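Local coordinates for SusD superfamily protein (Bacteroides thetaiotaomicron VPI-5482, PDB 3HDX) that probably binds glycans at the bacterial outer membrane as a SusD homolog, helping to capture polysaccharides for carbohydrate uptake, at residues A[187-190]-A[191-195]; A[224-227]-A[228-231]; A[445-448]-A[449-453]; A[429-432]-A[433-436]; A[275-278]-A[279-283]. All coordinates share one frame; numbering follows the deposited sequence. Where two conformers were deposited one is given.

Contact 1. Residues A[187-190]-A[191-195]; sequences AQWQ and GKLFN. With EDO (1,2-ethanediol), chain B; EDO (1,2-ethanediol), chain L.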
# COMPACT_ATOMS: atom_id res chain seq x y z
N ALA A 187 -16.06 3.34 -16.33
CA ALA A 187 -15.16 2.17 -16.33
C ALA A 187 -13.74 2.46 -16.79
O ALA A 187 -12.79 1.91 -16.28
CB ALA A 187 -15.77 1.01 -17.13
N GLN A 188 -13.60 3.41 -17.71
CA GLN A 188 -12.28 3.78 -18.22
C GLN A 188 -11.34 4.31 -17.16
O GLN A 188 -10.12 4.20 -17.32
CB GLN A 188 -12.41 4.80 -19.35
CG GLN A 188 -13.11 4.23 -20.59
CD GLN A 188 -13.34 5.31 -21.66
OE1 GLN A 188 -13.99 6.33 -21.41
NE2 GLN A 188 -12.85 5.05 -22.86
N TRP A 189 -11.89 4.95 -16.12
CA TRP A 189 -11.05 5.49 -15.03
C TRP A 189 -11.00 4.60 -13.79
O TRP A 189 -10.26 4.92 -12.85
CB TRP A 189 -11.51 6.89 -14.66
CG TRP A 189 -11.28 7.96 -15.68
CD1 TRP A 189 -12.23 8.75 -16.28
CD2 TRP A 189 -10.01 8.41 -16.15
NE1 TRP A 189 -11.61 9.68 -17.10
CE2 TRP A 189 -10.25 9.50 -17.03
CE3 TRP A 189 -8.68 8.02 -15.91
CZ2 TRP A 189 -9.20 10.18 -17.68
CZ3 TRP A 189 -7.64 8.72 -16.54
CH2 TRP A 189 -7.91 9.78 -17.41
N GLN A 190 -11.80 3.52 -13.75
CA GLN A 190 -11.80 2.60 -12.58
C GLN A 190 -10.40 1.99 -12.42
O GLN A 190 -9.80 1.54 -13.39
CB GLN A 190 -12.81 1.48 -12.76
CG GLN A 190 -14.24 1.93 -12.66
CD GLN A 190 -15.23 0.82 -12.99
OE1 GLN A 190 -14.85 -0.35 -13.07
NE2 GLN A 190 -16.52 1.19 -13.13
N GLY A 191 -9.89 1.97 -11.20
CA GLY A 191 -8.54 1.44 -10.98
C GLY A 191 -7.42 2.30 -11.49
O GLY A 191 -6.29 1.83 -11.58
N LYS A 192 -7.73 3.55 -11.84
CA LYS A 192 -6.74 4.48 -12.38
C LYS A 192 -6.67 5.75 -11.53
O LYS A 192 -5.60 6.13 -11.01
CB LYS A 192 -7.02 4.74 -13.88
CG LYS A 192 -6.94 3.40 -14.66
CD LYS A 192 -6.83 3.51 -16.15
CE LYS A 192 -6.56 2.14 -16.77
NZ LYS A 192 -6.40 2.27 -18.27
N LEU A 193 -7.80 6.40 -11.34
CA LEU A 193 -7.89 7.60 -10.50
C LEU A 193 -8.30 7.31 -9.05
O LEU A 193 -9.08 6.38 -8.80
CB LEU A 193 -8.89 8.59 -11.12
CG LEU A 193 -8.52 9.05 -12.55
CD1 LEU A 193 -9.64 9.93 -13.05
CD2 LEU A 193 -7.15 9.76 -12.66
N PHE A 194 -7.78 8.13 -8.12
CA PHE A 194 -8.10 8.08 -6.71
C PHE A 194 -9.60 8.45 -6.59
O PHE A 194 -10.01 9.52 -7.07
CB PHE A 194 -7.20 9.11 -6.03
CG PHE A 194 -6.98 8.89 -4.59
CD1 PHE A 194 -7.88 9.36 -3.66
CD2 PHE A 194 -5.79 8.32 -4.13
CE1 PHE A 194 -7.68 9.17 -2.33
CE2 PHE A 194 -5.58 8.16 -2.77
CZ PHE A 194 -6.52 8.61 -1.88
N ASN A 195 -10.41 7.56 -6.03
CA ASN A 195 -11.84 7.80 -5.90
C ASN A 195 -12.20 8.01 -4.44
O ASN A 195 -11.34 7.96 -3.53
CB ASN A 195 -12.61 6.64 -6.58
CG ASN A 195 -12.39 5.29 -5.89
OD1 ASN A 195 -12.70 5.15 -4.71
ND2 ASN A 195 -11.88 4.30 -6.64
C1 EDO B . -6.93 6.88 -19.71
O1 EDO B . -6.66 5.52 -19.35
C2 EDO B . -8.42 7.11 -19.50
O2 EDO B . -9.19 6.30 -20.39
C1 EDO L . -13.50 8.07 -25.12
O1 EDO L . -12.44 7.76 -24.19
C2 EDO L . -14.69 7.16 -24.92
O2 EDO L . -15.36 7.52 -23.71
O HOH W 1 -8.98 2.66 -19.16
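A type II beta turn, Trp189-Gln190-Gly191-Lys192, lies in the loop between helix 152-169 and helix 196-209. Gly191 takes the third position, with the positive phi (72°) expected there. Trp189 O closes the turn by accepting Lys192 N at 3.0 Å, the donor standing well above the carbonyl plane. Leu193 N bonds to the same oxygen at 3.2 Å, lying in that plane and with a much straighter N-H (168°), so one carbonyl holds two successive amides.

Trp189 and Leu193 are also joined through their side chains. Leu193 lays CD1 over one face of the Trp189 indole, a CH-pi contact 3.8 Å from the centroid of the five-membered ring, while an ethanediol, probably from the crystallisation liquor, brings C2 to within 3.4 Å of Trp189 CH2 over the opposite face. Lys192 CB sits near the ring plane, at its edge, and Tyr181 O takes the indole N-H.

Lys192 runs extended back past Gln188, and a water accepts from Lys192 NZ at 2.8 Å and donates to Gln188 O at 2.7 Å. Asn250 OD1 is the main partner of Lys192 NZ; the bond from NZ to O1 of the ethanediol on the indole is weak. Gln188 OE1 and NE2 grip a second ethanediol, and Tyr185 N, also bonded to OE1, helps position the amide. Small diols can dock here in the crystal, which need not mark a glycan site.

Contact 2. Residues A[224-227]-A[228-231]; sequences IDHA and SEIN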
# COMPACT_ATOMS: atom_id res chain seq x y z
N ILE A 224 -16.79 -1.21 2.39
CA ILE A 224 -17.42 -2.47 2.05
C ILE A 224 -18.85 -2.26 1.57
O ILE A 224 -19.27 -2.85 0.55
CB ILE A 224 -17.40 -3.43 3.27
CG1 ILE A 224 -15.95 -3.87 3.55
CG2 ILE A 224 -18.30 -4.66 3.04
CD1 ILE A 224 -15.68 -4.41 4.95
N ASP A 225 -19.55 -1.38 2.27
CA ASP A 225 -20.96 -1.12 1.96
C ASP A 225 -21.16 -0.31 0.68
O ASP A 225 -22.26 -0.31 0.17
CB ASP A 225 -21.68 -0.50 3.14
CG ASP A 225 -21.77 -1.43 4.35
OD1 ASP A 225 -21.71 -2.68 4.15
OD2 ASP A 225 -21.90 -0.90 5.48
N HIS A 226 -20.14 0.41 0.21
CA HIS A 226 -20.25 1.16 -1.03
C HIS A 226 -19.38 0.64 -2.16
O HIS A 226 -19.26 1.33 -3.19
CB HIS A 226 -19.93 2.63 -0.74
CG HIS A 226 -20.94 3.27 0.14
ND1 HIS A 226 -20.92 3.12 1.50
CD2 HIS A 226 -22.08 3.94 -0.15
CE1 HIS A 226 -21.94 3.78 2.02
NE2 HIS A 226 -22.66 4.29 1.04
N ALA A 227 -18.84 -0.57 -2.02
CA ALA A 227 -17.89 -1.10 -3.01
C ALA A 227 -18.47 -1.10 -4.44
O ALA A 227 -17.75 -0.83 -5.41
CB ALA A 227 -17.46 -2.52 -2.61
N SER A 228 -19.76 -1.43 -4.55
CA SER A 228 -20.38 -1.47 -5.90
C SER A 228 -20.33 -0.12 -6.61
O SER A 228 -20.30 -0.08 -7.85
CB SER A 228 -21.83 -2.00 -5.86
OG SER A 228 -22.66 -1.09 -5.20
N GLU A 229 -20.26 0.98 -5.85
CA GLU A 229 -20.24 2.32 -6.47
C GLU A 229 -18.99 2.56 -7.31
O GLU A 229 -19.02 3.37 -8.23
CB GLU A 229 -20.35 3.42 -5.42
CG GLU A 229 -21.61 3.39 -4.56
CD GLU A 229 -22.83 3.94 -5.26
OE1 GLU A 229 -22.71 4.38 -6.44
OE2 GLU A 229 -23.91 3.91 -4.58
N ILE A 230 -17.88 1.91 -6.95
CA ILE A 230 -16.62 2.01 -7.68
C ILE A 230 -16.31 0.75 -8.49
O ILE A 230 -15.23 0.62 -9.08
CB ILE A 230 -15.45 2.34 -6.72
CG1 ILE A 230 -15.14 1.18 -5.75
CG2 ILE A 230 -15.72 3.62 -5.91
CD1 ILE A 230 -13.80 1.34 -5.03
N ASN A 231 -17.27 -0.19 -8.50
CA ASN A 231 -17.11 -1.48 -9.16
C ASN A 231 -15.96 -2.33 -8.56
O ASN A 231 -15.22 -2.97 -9.29
CB ASN A 231 -16.95 -1.32 -10.68
CG ASN A 231 -17.19 -2.63 -11.42
OD1 ASN A 231 -18.06 -3.42 -11.05
ND2 ASN A 231 -16.43 -2.84 -12.49
O HOH W 2 -22.94 0.15 -2.87
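The His226 imidazole has the Phe222 ring stacked with it; at its edge, near the ring plane, lies Glu229 CG, a tentative contact that rests on one of two deposited conformers of the glutamate. His226 ND1 is bonded back to Phe222 O, which fixes the ring's rotation. These groups mark the place where helix 213-226 gives way to a run of overlapping type I turns, each closed by an i to i+3 bond.

Glu229 N reaches His226 O at 2.9 Å, and Ile230 N reaches Ala227 O at 3.1 Å. In both, the amide stands far above the carbonyl plane. Asn231 N continues the series to Ser228 O, before Asn231 itself adopts a left-handed backbone conformation. Asn231 ND2 donates to Gln190 OE1.

Ile230 turns CG1 back between its own N and carbonyl carbon (chi1 67°), which brings that methylene to 3.3 Å from Ala227 O. The inner side is apolar: Ile230 rests on Leu197 of helix 196-209, and Ala227 on Leu363 of helix 363-376. On the outer side a water joins the helix to the first turn, donating to Asp225 O at 3.1 Å and lying 2.7 Å from Ser228 OG.

Contact 3. Residues A[445-448]-A[449-453]; sequences EAFL and RLISS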
# COMPACT_ATOMS: atom_id res chain seq x y z
N GLU A 445 7.97 -8.98 24.08
CA GLU A 445 8.54 -7.80 24.74
C GLU A 445 9.67 -7.17 23.93
O GLU A 445 9.80 -5.95 23.93
CB GLU A 445 9.00 -8.15 26.17
CG GLU A 445 7.86 -8.39 27.14
CD GLU A 445 7.19 -7.10 27.64
OE1 GLU A 445 7.80 -6.02 27.51
OE2 GLU A 445 6.03 -7.19 28.15
N ALA A 446 10.48 -7.98 23.24
CA ALA A 446 11.56 -7.44 22.41
C ALA A 446 11.01 -6.59 21.28
O ALA A 446 11.50 -5.51 21.01
CB ALA A 446 12.50 -8.56 21.87
N PHE A 447 9.92 -7.07 20.66
CA PHE A 447 9.25 -6.32 19.59
C PHE A 447 8.57 -5.08 20.20
O PHE A 447 8.63 -3.99 19.63
CB PHE A 447 8.24 -7.23 18.89
CG PHE A 447 7.78 -6.78 17.52
CD1 PHE A 447 8.01 -5.50 16.98
CD2 PHE A 447 7.06 -7.68 16.74
CE1 PHE A 447 7.53 -5.17 15.73
CE2 PHE A 447 6.59 -7.34 15.47
CZ PHE A 447 6.85 -6.08 14.98
N LEU A 448 7.92 -5.20 21.36
CA LEU A 448 7.32 -4.00 22.02
C LEU A 448 8.39 -2.93 22.30
O LEU A 448 8.14 -1.73 22.13
CB LEU A 448 6.57 -4.38 23.29
CG LEU A 448 5.30 -5.20 23.11
CD1 LEU A 448 4.87 -5.82 24.47
CD2 LEU A 448 4.21 -4.29 22.46
N ARG A 449 9.59 -3.37 22.68
CA ARG A 449 10.69 -2.40 22.91
C ARG A 449 11.14 -1.79 21.59
O ARG A 449 11.46 -0.63 21.54
CB ARG A 449 11.83 -3.05 23.67
CG ARG A 449 13.07 -2.19 23.87
CD ARG A 449 14.02 -2.46 22.77
NE ARG A 449 15.22 -1.67 22.91
CZ ARG A 449 16.29 -1.82 22.12
NH1 ARG A 449 16.31 -2.73 21.13
NH2 ARG A 449 17.34 -1.05 22.34
N LEU A 450 11.21 -2.59 20.53
CA LEU A 450 11.53 -2.06 19.20
C LEU A 450 10.54 -0.97 18.79
O LEU A 450 10.93 0.05 18.21
CB LEU A 450 11.54 -3.19 18.17
CG LEU A 450 12.17 -2.89 16.81
CD1 LEU A 450 13.69 -2.79 16.90
CD2 LEU A 450 11.83 -3.97 15.81
N ILE A 451 9.26 -1.15 19.13
CA ILE A 451 8.22 -0.16 18.82
C ILE A 451 8.45 1.11 19.63
O ILE A 451 8.53 2.20 19.07
CB ILE A 451 6.80 -0.71 19.07
CG1 ILE A 451 6.48 -1.82 18.06
CG2 ILE A 451 5.74 0.42 18.98
CD1 ILE A 451 5.29 -2.70 18.45
N SER A 452 8.60 0.96 20.95
CA SER A 452 8.75 2.14 21.82
C SER A 452 10.05 2.91 21.57
O SER A 452 10.09 4.14 21.73
CB SER A 452 8.63 1.75 23.28
OG SER A 452 9.69 0.91 23.69
N SER A 453 11.10 2.19 21.17
CA SER A 453 12.41 2.79 20.96
C SER A 453 12.57 3.40 19.57
O SER A 453 13.58 4.03 19.30
CB SER A 453 13.53 1.77 21.21
OG SER A 453 13.48 0.73 20.24
O HOH W 3 14.10 -4.83 20.43
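Phe447 and Ile451, one helical turn apart, form the closer-packed flank of this segment. With CG trans to the backbone N (chi1 -161°), the Phe447 ring is carried along the helix so that CD1 comes 4.1 Å from Ile451 CG1. The two side chains meet at a slant. Leu450 CD2 reaches the same ring atom, Phe447 CD1, at 4.3 Å, and Leu448 CD2 extends the apolar strip to Ile451 CD1 at 4.4 Å. Beneath the strip, Ile451 CG1 lies 3.4 Å from Phe447 O, the carbonyl that also accepts Ile451 N nearly end-on.

The solvent side is looser, with Glu445, Ala446 and Arg449 exposed. Arg449 bends at chi2, and a water in the plane of its guanidinium accepts from Arg449 NH1 at 3.1 Å and donates to Ala446 O at 2.7 Å. The carbonyl therefore keeps its helical bond from Leu450 N and gains a solvent link. This side is not all water, since Arg449, Leu450 and Ser453 touch Phe476. Arg449 O receives Ser453 N and Ser453 OG from opposite faces of its plane, the hydroxyl at 2.8 Å, so this carbonyl is held by both.

Phe447, Leu448 and Ile451 all rest on Gln438 of helix 430-441. One apolar flank and one more polar, partly hydrated flank are the mark of a short amphipathic helix, laid here upon its predecessor in the helix-rich SusD fold.

Contact 4. Residues A[429-432]-A[433-436]; sequences WRWY and DLVR. With EDO (1,2-ethanediol), chain E.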
# COMPACT_ATOMS: atom_id res chain seq x y z
N TRP A 429 2.26 -5.28 2.80
CA TRP A 429 1.54 -5.22 4.09
C TRP A 429 2.19 -5.86 5.29
O TRP A 429 2.00 -5.37 6.40
CB TRP A 429 0.12 -5.81 3.94
CG TRP A 429 -0.80 -4.86 3.28
CD1 TRP A 429 -1.35 -4.93 2.05
CD2 TRP A 429 -1.27 -3.65 3.87
NE1 TRP A 429 -2.13 -3.81 1.79
CE2 TRP A 429 -2.10 -2.99 2.90
CE3 TRP A 429 -1.04 -3.03 5.12
CZ2 TRP A 429 -2.66 -1.74 3.13
CZ3 TRP A 429 -1.64 -1.81 5.36
CH2 TRP A 429 -2.43 -1.17 4.37
N ARG A 430 2.95 -6.93 5.08
CA ARG A 430 3.41 -7.78 6.19
C ARG A 430 4.09 -7.03 7.34
O ARG A 430 3.77 -7.24 8.49
CB ARG A 430 4.28 -8.90 5.66
CG ARG A 430 4.83 -9.86 6.67
CD ARG A 430 3.78 -10.58 7.52
NE ARG A 430 4.45 -11.52 8.39
CZ ARG A 430 3.95 -12.13 9.47
NH1 ARG A 430 2.70 -11.94 9.87
NH2 ARG A 430 4.72 -12.96 10.16
N TRP A 431 5.04 -6.18 7.02
CA TRP A 431 5.79 -5.47 8.08
C TRP A 431 4.86 -4.56 8.90
O TRP A 431 4.87 -4.60 10.13
CB TRP A 431 6.95 -4.66 7.48
CG TRP A 431 7.49 -3.69 8.47
CD1 TRP A 431 7.31 -2.35 8.45
CD2 TRP A 431 8.17 -3.99 9.70
NE1 TRP A 431 7.86 -1.78 9.58
CE2 TRP A 431 8.39 -2.78 10.37
CE3 TRP A 431 8.60 -5.17 10.29
CZ2 TRP A 431 9.06 -2.70 11.60
CZ3 TRP A 431 9.26 -5.11 11.52
CH2 TRP A 431 9.49 -3.88 12.16
N TYR A 432 4.05 -3.76 8.23
CA TYR A 432 3.13 -2.86 8.92
C TYR A 432 2.11 -3.67 9.76
O TYR A 432 1.79 -3.31 10.89
CB TYR A 432 2.43 -1.93 7.94
CG TYR A 432 3.38 -1.20 7.04
CD1 TYR A 432 4.27 -0.27 7.56
CD2 TYR A 432 3.46 -1.53 5.69
CE1 TYR A 432 5.18 0.36 6.75
CE2 TYR A 432 4.37 -0.90 4.85
CZ TYR A 432 5.24 0.05 5.39
OH TYR A 432 6.13 0.71 4.56
N ASP A 433 1.63 -4.76 9.18
CA ASP A 433 0.74 -5.69 9.85
C ASP A 433 1.40 -6.28 11.09
O ASP A 433 0.75 -6.42 12.14
CB ASP A 433 0.31 -6.81 8.92
CG ASP A 433 -0.70 -6.36 7.87
OD1 ASP A 433 -1.16 -5.20 7.85
OD2 ASP A 433 -1.07 -7.21 7.03
N LEU A 434 2.71 -6.60 11.02
CA LEU A 434 3.40 -7.16 12.21
C LEU A 434 3.38 -6.17 13.36
O LEU A 434 3.21 -6.58 14.51
CB LEU A 434 4.84 -7.55 11.85
CG LEU A 434 5.01 -8.93 11.23
CD1 LEU A 434 6.42 -9.06 10.67
CD2 LEU A 434 4.75 -10.02 12.28
N VAL A 435 3.57 -4.89 13.02
CA VAL A 435 3.55 -3.82 14.04
C VAL A 435 2.13 -3.67 14.63
O VAL A 435 1.97 -3.67 15.85
CB VAL A 435 4.10 -2.47 13.48
CG1 VAL A 435 3.93 -1.33 14.50
CG2 VAL A 435 5.59 -2.60 13.02
N ARG A 436 1.10 -3.57 13.79
CA ARG A 436 -0.28 -3.44 14.34
C ARG A 436 -0.63 -4.68 15.17
O ARG A 436 -1.23 -4.57 16.23
CB ARG A 436 -1.32 -3.24 13.24
CG ARG A 436 -1.14 -1.97 12.44
CD ARG A 436 -2.43 -1.51 11.75
NE ARG A 436 -3.10 -2.63 11.13
CZ ARG A 436 -2.67 -3.26 10.03
NH1 ARG A 436 -1.62 -2.80 9.32
NH2 ARG A 436 -3.30 -4.36 9.63
C1 EDO E . 3.04 -13.65 13.43
O1 EDO E . 2.59 -13.69 12.06
C2 EDO E . 4.20 -14.59 13.63
O2 EDO E . 5.28 -14.16 12.80
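Trp429 and Asp433 open a largely buried stretch of helix 430-441 in the SusD fold, in which successive i to i+4 pairs meet. In the backbone, Trp429 O, Arg430 O, Trp431 O and Tyr432 O accept the amides of Asp433, Leu434, Val435 and Arg436 in turn. The first bond is short and straight (2.9 Å from Asp433 N to Trp429 O).

Aromatic and apolar contacts come next. Val435 CG2 sits over one face of the Trp431 indole, a CH-pi contact 4.1 Å from the centroid of its six-membered ring. The Trp429 indole meets the Asp433 carboxylate aslant, CE3 lying 3.5 Å from OD1, with the two planes only 17° apart. Around Trp429, His205 stacks and Arg420 makes a cation-pi contact.

The two arginines play different parts. Arg430 places its guanidinium with one face on Leu434, CZ to CD2 3.6 Å, because the chain bends at chi2 (58°) and folds back along the helix. This leaves its edge to an ethanediol, probably from the crystallisation liquor and also hydrogen-bonded to Glu418, whose O1 accepts from both Arg430 NH1, at 2.8 Å, and Arg430 NH2.

Arg436 instead bends at chi3 and forms a buried salt bridge with Asp433, whose OD2 is held by Arg420, while Glu372 engages Arg436 NE. This alternation of acids and arginines probably keeps all of them ionised. Both terminal nitrogens converge on one oxygen: Arg436 NH1 meets the anti lone pair of Asp433 OD1 at 2.9 Å, and Arg436 NH2 comes from above the carboxylate plane, also at 2.9 Å from OD1.

Contact 5. Residues A[275-278]-A[279-283]; sequences HLEQ and LTLAY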
# COMPACT_ATOMS: atom_id res chain seq x y z
N HIS A 275 9.05 -2.87 -9.50
CA HIS A 275 8.07 -3.97 -9.59
C HIS A 275 8.56 -5.13 -8.74
O HIS A 275 9.76 -5.45 -8.76
CB HIS A 275 7.99 -4.45 -11.05
CG HIS A 275 7.48 -3.41 -11.98
ND1 HIS A 275 6.13 -3.17 -12.17
CD2 HIS A 275 8.14 -2.43 -12.66
CE1 HIS A 275 5.99 -2.13 -12.98
NE2 HIS A 275 7.19 -1.66 -13.29
N LEU A 276 7.66 -5.78 -8.01
CA LEU A 276 8.04 -6.92 -7.18
C LEU A 276 8.75 -8.00 -8.00
O LEU A 276 9.68 -8.65 -7.51
CB LEU A 276 6.83 -7.58 -6.49
CG LEU A 276 7.11 -8.81 -5.61
CD1 LEU A 276 8.03 -8.42 -4.42
CD2 LEU A 276 5.82 -9.47 -5.12
N GLU A 277 8.27 -8.21 -9.21
CA GLU A 277 8.86 -9.19 -10.13
C GLU A 277 10.38 -9.08 -10.29
O GLU A 277 11.04 -10.08 -10.53
CB GLU A 277 8.24 -9.10 -11.54
CG GLU A 277 6.77 -9.44 -11.65
CD GLU A 277 5.84 -8.25 -11.58
OE1 GLU A 277 6.14 -7.26 -10.88
OE2 GLU A 277 4.79 -8.29 -12.22
N GLN A 278 10.94 -7.88 -10.20
CA GLN A 278 12.39 -7.70 -10.23
C GLN A 278 13.09 -8.53 -9.13
O GLN A 278 14.19 -9.12 -9.36
CB GLN A 278 12.76 -6.23 -10.12
CG GLN A 278 12.33 -5.41 -11.33
CD GLN A 278 12.38 -3.89 -11.15
OE1 GLN A 278 12.47 -3.37 -10.03
NE2 GLN A 278 12.26 -3.14 -12.28
N LEU A 279 12.44 -8.59 -7.96
CA LEU A 279 12.94 -9.33 -6.83
C LEU A 279 12.53 -10.79 -6.79
O LEU A 279 13.28 -11.61 -6.27
CB LEU A 279 12.48 -8.65 -5.51
CG LEU A 279 13.00 -7.23 -5.25
CD1 LEU A 279 12.22 -6.58 -4.08
CD2 LEU A 279 14.51 -7.22 -5.02
N THR A 280 11.37 -11.14 -7.34
CA THR A 280 10.83 -12.50 -7.19
C THR A 280 10.93 -13.42 -8.37
O THR A 280 11.03 -14.62 -8.16
CB THR A 280 9.34 -12.41 -6.77
OG1 THR A 280 8.61 -11.67 -7.75
CG2 THR A 280 9.20 -11.82 -5.33
N LEU A 281 10.86 -12.91 -9.60
CA LEU A 281 10.82 -13.82 -10.74
C LEU A 281 12.17 -14.35 -11.18
O LEU A 281 13.20 -13.70 -11.06
CB LEU A 281 10.04 -13.22 -11.90
CG LEU A 281 8.56 -12.83 -11.66
CD1 LEU A 281 7.80 -12.60 -13.01
CD2 LEU A 281 7.77 -13.86 -10.75
N ALA A 282 12.12 -15.57 -11.71
CA ALA A 282 13.29 -16.25 -12.28
C ALA A 282 12.76 -17.26 -13.31
O ALA A 282 11.55 -17.35 -13.55
CB ALA A 282 14.10 -16.94 -11.21
N TYR A 283 13.68 -17.99 -13.93
CA TYR A 283 13.36 -18.99 -14.95
C TYR A 283 12.33 -20.00 -14.41
O TYR A 283 12.48 -20.45 -13.29
CB TYR A 283 14.66 -19.69 -15.38
CG TYR A 283 14.43 -20.61 -16.53
CD1 TYR A 283 14.41 -20.11 -17.82
CD2 TYR A 283 14.12 -21.97 -16.32
CE1 TYR A 283 14.10 -20.94 -18.90
CE2 TYR A 283 13.81 -22.82 -17.41
CZ TYR A 283 13.82 -22.29 -18.69
OH TYR A 283 13.51 -23.11 -19.77
O HOH W 4 13.12 -11.04 -12.22
O HOH W 5 14.52 -12.00 -9.19
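Leu276 with CG trans to its backbone N (chi1 179°) and Thr280 with CG2 trans to its carbonyl carbon send their branches to one meeting point, where Thr280 CG2 touches Leu276 CG at 3.7 Å and the two side chains cross at about a right angle. Glu277 and Leu281 run side by side in the same direction. The bend of Glu277 at chi2 (95°) sets its methylene CG 3.6 Å from Leu281 CD1 and turns the carboxylate away from the leucine, where Ser356 OG bonds to OE1 and Ile340 N to OE2, giving both buried oxygens a partner.

The backbone is that of a helix of little more than one turn. Leu276 O accepts two amides, Thr280 N in the carbonyl plane at 3.0 Å and Leu279 N from above it at 2.8 Å. Glu277 O takes Leu281 N at 3.0 Å, just where Leu281 departs from helical geometry. Two waters, each 2.9 Å from Leu281 O, lie between it and the carbonyls of Glu277 and Gln278.

Helix 276-280 packs on two short strands: Leu276, Thr280 and Leu281 on strand 334-335, Leu279 and Thr280 on Ile293 of strand 293-294, which also shares a backbone bond with Leu279.

How the contacts relate
The five contacts follow one principle, local backbone bonds, in most cases with side chains three to five residues apart also in touch. Contacts 1 and 2 touch: Gln190 OE1 and Asn231 ND2 lie 3.0 Å apart in a probable hydrogen bond, and Ile230 packs on Asn195. Contacts 4 and 3 form the second pair, on consecutive helices, with Phe447 CE2 3.6 Å from Leu434 O. The pairs stand well apart, contacts 1 and 3 having centres about 40 Å from each other. Contact 5 touches neither pair; its nearest atoms are about 10 Å from contact 4. Ethanediol near contacts 1, 3 and 4 is probably from the crystallisation liquor and does not by itself identify a glycan site.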